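Local structure of glucose-6-phosphate isomerase (Chlamydia trachomatis D/UW-3/CX, 6OTU) at residues A[92-97]-A[102-107]; A[56-61]-A[308-313]. The protein catalyses the reversible isomerisation of glucose-6-phosphate to fructose-6-phosphate, the second step of glycolysis. All coordinates share one frame; numbering follows the deposited sequence.

Interaction 1: A[92-97]-A[102-107]; sequences IMNRIE and ESRPVL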
loop_
_atom_site.group_PDB
_atom_site.type_symbol
_atom_site.label_atom_id
_atom_site.label_comp_id
_atom_site.label_asym_id
_atom_site.label_seq_id
_atom_site.Cartn_x
_atom_site.Cartn_y
_atom_site.Cartn_z
ATOM N N ILE A 92 -28.551 -17.948 -5.302
ATOM C CA ILE A 92 -28.638 -16.509 -5.047
ATOM C C ILE A 92 -27.915 -16.151 -3.748
ATOM O O ILE A 92 -28.538 -16.059 -2.683
ATOM C CB ILE A 92 -30.108 -16.045 -4.998
ATOM C CG1 ILE A 92 -30.882 -16.589 -6.202
ATOM C CG2 ILE A 92 -30.186 -14.526 -4.939
ATOM C CD1 ILE A 92 -30.565 -15.867 -7.502
ATOM N N MET A 93 -26.606 -15.919 -3.821
ATOM C CA MET A 93 -25.847 -15.580 -2.625
ATOM C C MET A 93 -25.729 -14.076 -2.392
ATOM O O MET A 93 -25.482 -13.650 -1.259
ATOM C CB MET A 93 -24.447 -16.210 -2.697
ATOM C CG MET A 93 -24.446 -17.705 -3.040
ATOM S SD MET A 93 -25.111 -18.758 -1.721
ATOM C CE MET A 93 -23.941 -18.425 -0.395
ATOM N N ASN A 94 -25.905 -13.260 -3.419
ATOM C CA ASN A 94 -25.799 -11.808 -3.278
ATOM C C ASN A 94 -27.194 -11.285 -2.952
ATOM O O ASN A 94 -27.953 -10.898 -3.839
ATOM C CB ASN A 94 -25.231 -11.207 -4.558
ATOM C CG ASN A 94 -25.151 -9.707 -4.522
ATOM O OD1 ASN A 94 -25.386 -9.087 -3.489
ATOM N ND2 ASN A 94 -24.789 -9.107 -5.655
ATOM N N ARG A 95 -27.555 -11.288 -1.671
ATOM C CA ARG A 95 -28.859 -10.753 -1.301
ATOM C C ARG A 95 -28.926 -10.525 0.200
ATOM O O ARG A 95 -28.211 -11.157 0.979
ATOM C CB ARG A 95 -29.994 -11.679 -1.738
ATOM C CG ARG A 95 -30.061 -12.978 -0.979
ATOM C CD ARG A 95 -31.332 -13.740 -1.359
ATOM N NE ARG A 95 -32.560 -12.999 -1.067
ATOM C CZ ARG A 95 -33.490 -13.413 -0.211
ATOM N NH1 ARG A 95 -33.325 -14.562 0.436
ATOM N NH2 ARG A 95 -34.586 -12.682 -0.005
ATOM N N ILE A 96 -29.815 -9.614 0.591
ATOM C CA ILE A 96 -30.123 -9.332 1.987
ATOM C C ILE A 96 -31.604 -9.631 2.194
ATOM O O ILE A 96 -32.461 -9.051 1.515
ATOM C CB ILE A 96 -29.795 -7.875 2.363
ATOM C CG1 ILE A 96 -28.294 -7.585 2.221
ATOM C CG2 ILE A 96 -30.266 -7.571 3.774
ATOM C CD1 ILE A 96 -27.419 -8.405 3.137
ATOM N N GLU A 97 -31.907 -10.552 3.108
ATOM C CA GLU A 97 -33.292 -10.934 3.330
ATOM C C GLU A 97 -33.997 -9.844 4.118
ATOM O O GLU A 97 -33.411 -9.221 5.009
ATOM C CB GLU A 97 -33.385 -12.264 4.070
ATOM N N GLU A 102 -29.505 -6.495 -4.202
ATOM C CA GLU A 102 -29.263 -6.837 -5.605
ATOM C C GLU A 102 -29.867 -8.195 -5.978
ATOM O O GLU A 102 -30.343 -8.369 -7.111
ATOM C CB GLU A 102 -27.762 -6.801 -5.914
ATOM C CG GLU A 102 -27.086 -5.499 -5.486
ATOM C CD GLU A 102 -25.694 -5.304 -6.081
ATOM O OE1 GLU A 102 -25.029 -6.295 -6.451
ATOM O OE2 GLU A 102 -25.264 -4.143 -6.188
ATOM N N SER A 103 -29.833 -9.170 -5.058
ATOM C CA SER A 103 -30.542 -10.454 -5.181
ATOM C C SER A 103 -30.180 -11.196 -6.477
ATOM O O SER A 103 -30.990 -11.344 -7.386
ATOM C CB SER A 103 -32.059 -10.242 -5.085
ATOM O OG SER A 103 -32.725 -11.475 -4.886
ATOM N N ARG A 104 -28.958 -11.721 -6.533
ATOM C CA ARG A 104 -28.527 -12.381 -7.758
ATOM C C ARG A 104 -27.441 -13.389 -7.421
ATOM O O ARG A 104 -26.905 -13.386 -6.308
ATOM C CB ARG A 104 -28.035 -11.363 -8.797
ATOM C CG ARG A 104 -26.943 -10.452 -8.336
ATOM C CD ARG A 104 -27.060 -9.145 -9.095
ATOM N NE ARG A 104 -25.803 -8.416 -9.166
ATOM C CZ ARG A 104 -25.687 -7.169 -9.615
ATOM N NH1 ARG A 104 -26.757 -6.505 -10.039
ATOM N NH2 ARG A 104 -24.496 -6.582 -9.633
ATOM N N PRO A 105 -27.118 -14.289 -8.353
ATOM C CA PRO A 105 -26.009 -15.227 -8.129
ATOM C C PRO A 105 -24.651 -14.543 -8.182
ATOM O O PRO A 105 -24.506 -13.376 -8.554
ATOM C CB PRO A 105 -26.149 -16.237 -9.275
ATOM C CG PRO A 105 -27.010 -15.573 -10.282
ATOM C CD PRO A 105 -27.923 -14.668 -9.527
ATOM N N VAL A 106 -23.637 -15.335 -7.823
ATOM C CA VAL A 106 -22.246 -14.927 -7.646
ATOM C C VAL A 106 -21.381 -15.940 -8.390
ATOM O O VAL A 106 -21.117 -17.040 -7.885
ATOM C CB VAL A 106 -21.901 -14.862 -6.143
ATOM C CG1 VAL A 106 -20.435 -14.566 -5.907
ATOM C CG2 VAL A 106 -22.806 -13.848 -5.455
ATOM N N LEU A 107 -20.953 -15.596 -9.607
ATOM C CA LEU A 107 -20.553 -16.639 -10.546
ATOM C C LEU A 107 -19.203 -16.371 -11.214
ATOM O O LEU A 107 -18.979 -16.792 -12.355
ATOM C CB LEU A 107 -21.651 -16.837 -11.592
ATOM C CG LEU A 107 -22.764 -17.758 -11.084
ATOM C CD1 LEU A 107 -23.997 -17.675 -11.984
ATOM C CD2 LEU A 107 -22.228 -19.188 -11.018
HETATM O O HOH W 1 -23.479 -10.833 -7.808
#
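The Asn94 amide and the Arg104 guanidinium lie side by side with their planes almost perpendicular, 86° apart. Over one face of the guanidinium, offset toward its rim, stands Glu102 OE1, 3.2 Å from Arg104 NH2; the oxygen sits well out of the plane, making this a salt bridge of charge alone. A water lies in plane at the guanidinium edge. The same Glu102 OE1 accepts a hydrogen bond from Asn94 ND2 at 2.9 Å, close to the amide plane but on the anti side of the carboxylate. Asn94 ND2 also donates to the water, which in turn donates to Pro105 O, so 102-107 holds this nitrogen twice, directly through Glu102 and through the water by Pro105 O. With CG anti to the backbone N (chi1 177°), the amide lies alongside the Arg104 chain, where ND2 meets Glu102, while its OD1 takes a hydrogen bond from Asn490.

Between the backbones, Asn94 and Arg104 form a single antiparallel hydrogen-bonded pair: Asn94 N to Arg104 O at 3.1 Å and Arg104 N to Asn94 O at 3.0 Å. Ser103 and Arg104 together face Asn94 as a G1 beta bulge, Ser103 taking the positive phi of 55°, and Asn94 itself centres an inverse gamma turn. Ile92 CD1 meets Pro105 CD at 3.5 Å, and Val106 CG2 touches both Met93 CB and Asn94 CB, 3.7 Å from the latter.

The Glu102 side chain is about 8 Å from the bound glucose-6-phosphate, so the G1 bulge lies near, but not in, its site. Both segments belong to the loop joining helix 80-89 to helix 110-113; Met93 and Val106 pack on Met87 of the former, Leu107 leans on helix 122-148, and Ile96 touches Asn447 of the second subunit.

Interaction 2: A[56-61]-A[308-313]; sequences YSYATE and KMRENL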
loop_
_atom_site.group_PDB
_atom_site.type_symbol
_atom_site.label_atom_id
_atom_site.label_comp_id
_atom_site.label_asym_id
_atom_site.label_seq_id
_atom_site.Cartn_x
_atom_site.Cartn_y
_atom_site.Cartn_z
ATOM N N TYR A 56 1.904 -24.715 2.387
ATOM C CA TYR A 56 1.386 -23.738 3.334
ATOM C C TYR A 56 1.789 -24.183 4.732
ATOM O O TYR A 56 1.381 -25.261 5.180
ATOM C CB TYR A 56 -0.131 -23.644 3.220
ATOM C CG TYR A 56 -0.804 -22.536 3.991
ATOM C CD1 TYR A 56 -0.644 -21.198 3.619
ATOM C CD2 TYR A 56 -1.632 -22.820 5.077
ATOM C CE1 TYR A 56 -1.282 -20.182 4.309
ATOM C CE2 TYR A 56 -2.282 -21.800 5.776
ATOM C CZ TYR A 56 -2.105 -20.482 5.378
ATOM O OH TYR A 56 -2.737 -19.448 6.051
ATOM N N SER A 57 2.607 -23.374 5.404
ATOM C CA SER A 57 3.077 -23.645 6.760
ATOM C C SER A 57 2.470 -22.621 7.706
ATOM O O SER A 57 2.494 -21.424 7.421
ATOM C CB SER A 57 4.605 -23.599 6.859
ATOM O OG SER A 57 5.071 -24.197 8.068
ATOM N N TYR A 58 1.928 -23.097 8.825
ATOM C CA TYR A 58 1.316 -22.234 9.828
ATOM C C TYR A 58 1.773 -22.626 11.223
ATOM O O TYR A 58 1.063 -22.352 12.194
ATOM C CB TYR A 58 -0.222 -22.274 9.760
ATOM C CG TYR A 58 -0.823 -23.675 9.705
ATOM C CD1 TYR A 58 -0.759 -24.432 8.537
ATOM C CD2 TYR A 58 -1.461 -24.236 10.813
ATOM C CE1 TYR A 58 -1.306 -25.708 8.465
ATOM C CE2 TYR A 58 -2.012 -25.527 10.751
ATOM C CZ TYR A 58 -1.929 -26.255 9.567
ATOM O OH TYR A 58 -2.473 -27.528 9.471
ATOM N N ALA A 59 2.931 -23.285 11.338
ATOM C CA ALA A 59 3.512 -23.523 12.649
ATOM C C ALA A 59 3.805 -22.214 13.386
ATOM O O ALA A 59 3.900 -22.212 14.619
ATOM C CB ALA A 59 4.779 -24.370 12.502
ATOM N N THR A 60 3.930 -21.102 12.668
ATOM C CA THR A 60 4.167 -19.803 13.290
ATOM C C THR A 60 2.877 -19.012 13.541
ATOM O O THR A 60 2.944 -17.811 13.801
ATOM C CB THR A 60 5.138 -18.989 12.431
ATOM O OG1 THR A 60 4.696 -19.000 11.065
ATOM C CG2 THR A 60 6.549 -19.586 12.499
ATOM N N GLU A 61 1.710 -19.653 13.446
ATOM C CA GLU A 61 0.457 -19.105 13.963
ATOM C C GLU A 61 0.236 -19.625 15.377
ATOM O O GLU A 61 0.688 -20.717 15.728
ATOM C CB GLU A 61 -0.743 -19.504 13.097
ATOM C CG GLU A 61 -0.664 -19.101 11.633
ATOM C CD GLU A 61 -1.177 -17.711 11.381
ATOM O OE1 GLU A 61 -1.595 -17.037 12.352
ATOM O OE2 GLU A 61 -1.143 -17.278 10.209
ATOM N N LYS A 308 -12.312 -31.175 4.789
ATOM C CA LYS A 308 -11.433 -31.022 5.948
ATOM C C LYS A 308 -10.659 -29.711 5.834
ATOM O O LYS A 308 -9.893 -29.515 4.880
ATOM C CB LYS A 308 -10.475 -32.209 6.083
ATOM N N MET A 309 -10.877 -28.811 6.806
ATOM C CA MET A 309 -10.173 -27.527 6.854
ATOM C C MET A 309 -8.664 -27.704 6.689
ATOM O O MET A 309 -8.024 -26.990 5.905
ATOM C CB MET A 309 -10.480 -26.813 8.174
ATOM C CG MET A 309 -9.734 -25.504 8.358
ATOM S SD MET A 309 -9.867 -24.856 10.046
ATOM C CE MET A 309 -8.694 -25.891 10.939
ATOM N N ARG A 310 -8.081 -28.672 7.403
ATOM C CA ARG A 310 -6.638 -28.865 7.345
ATOM C C ARG A 310 -6.164 -29.326 5.970
ATOM O O ARG A 310 -4.971 -29.194 5.665
ATOM C CB ARG A 310 -6.188 -29.845 8.436
ATOM C CG ARG A 310 -5.963 -29.160 9.815
ATOM C CD ARG A 310 -5.401 -30.099 10.898
ATOM N NE ARG A 310 -3.940 -30.234 10.856
ATOM C CZ ARG A 310 -3.293 -31.165 10.153
ATOM N NH1 ARG A 310 -3.971 -32.049 9.429
ATOM N NH2 ARG A 310 -1.968 -31.218 10.167
ATOM N N GLU A 311 -7.056 -29.835 5.117
ATOM C CA GLU A 311 -6.668 -30.247 3.771
ATOM C C GLU A 311 -7.121 -29.271 2.678
ATOM O O GLU A 311 -7.133 -29.652 1.505
ATOM C CB GLU A 311 -7.208 -31.642 3.475
ATOM C CG GLU A 311 -6.633 -32.715 4.362
ATOM C CD GLU A 311 -7.373 -34.038 4.228
ATOM O OE1 GLU A 311 -8.231 -34.169 3.316
ATOM O OE2 GLU A 311 -7.090 -34.948 5.041
ATOM N N ASN A 312 -7.441 -28.016 3.029
ATOM C CA ASN A 312 -8.111 -27.067 2.131
ATOM C C ASN A 312 -7.447 -25.693 2.290
ATOM O O ASN A 312 -7.590 -25.049 3.335
ATOM C CB ASN A 312 -9.616 -27.014 2.454
ATOM C CG ASN A 312 -10.420 -26.091 1.521
ATOM O OD1 ASN A 312 -9.942 -25.029 1.113
ATOM N ND2 ASN A 312 -11.677 -26.469 1.241
ATOM N N LEU A 313 -6.727 -25.237 1.256
ATOM C CA LEU A 313 -5.934 -24.014 1.393
ATOM C C LEU A 313 -6.794 -22.790 1.705
ATOM O O LEU A 313 -6.605 -22.186 2.774
ATOM C CB LEU A 313 -5.057 -23.835 0.147
ATOM C CG LEU A 313 -3.941 -24.881 -0.016
ATOM C CD1 LEU A 313 -3.431 -24.901 -1.427
ATOM C CD2 LEU A 313 -2.790 -24.628 0.972
#
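Tyr56 lays its CB and the root of its ring against Leu313, whose CD2 comes to 3.6 Å from Tyr56 CB and meets the ring obliquely. The two side chains slide past each other in opposite directions. CG of Tyr56 is anti to the backbone N (chi1 -171°), which carries the ring along helix 313-327, and the side chain touches Ser317 and Leu320. Leu313 is the first residue of that helix. Asn312 sits at its N-cap, its OD1 accepting from Leu315 N, and a short 3-10 segment at 309-310 leads in.

The start of the helix here faces strand 54-57, which runs antiparallel to 456-461 in the mixed six-stranded sheet of this phosphoglucose isomerase, a member of the SIS (sugar isomerase) clan. From Tyr58 to Glu61 the chain makes a type I turn, closed by Glu61 N to Tyr58 O at 3.0 Å.

Tyr58 reaches across to the 3-10 segment, its OH 3.4 Å from Arg310 NE. Ring and guanidinium planes are 63° apart, and the side chains cross at about a right angle. A bend at chi3 (84°) brings the guanidinium of exposed Arg310 round to the hydroxyl, which it meets obliquely, while the buried Tyr58 side chain packs on Leu68 and Leu316.

In the fold
Interaction 1 is nested inside the long chain loop that interaction 2 closes, yet their centres lie 30 Å apart and they share no helix or strand. Interaction 1 is local and partly exposed, within one loop near the bound sugar phosphate; it buries 397 Å² and is largely polar, with backbone pairing, a bridging water and a carboxylate that has two partners. Interaction 2, away from the annotated sites, joins parts 247 residues apart and buries just 156 Å². Three of its four touching residues are buried, and its clearest element is apolar packing of a sheet strand on a helix start, with an exposed arginine at the margin.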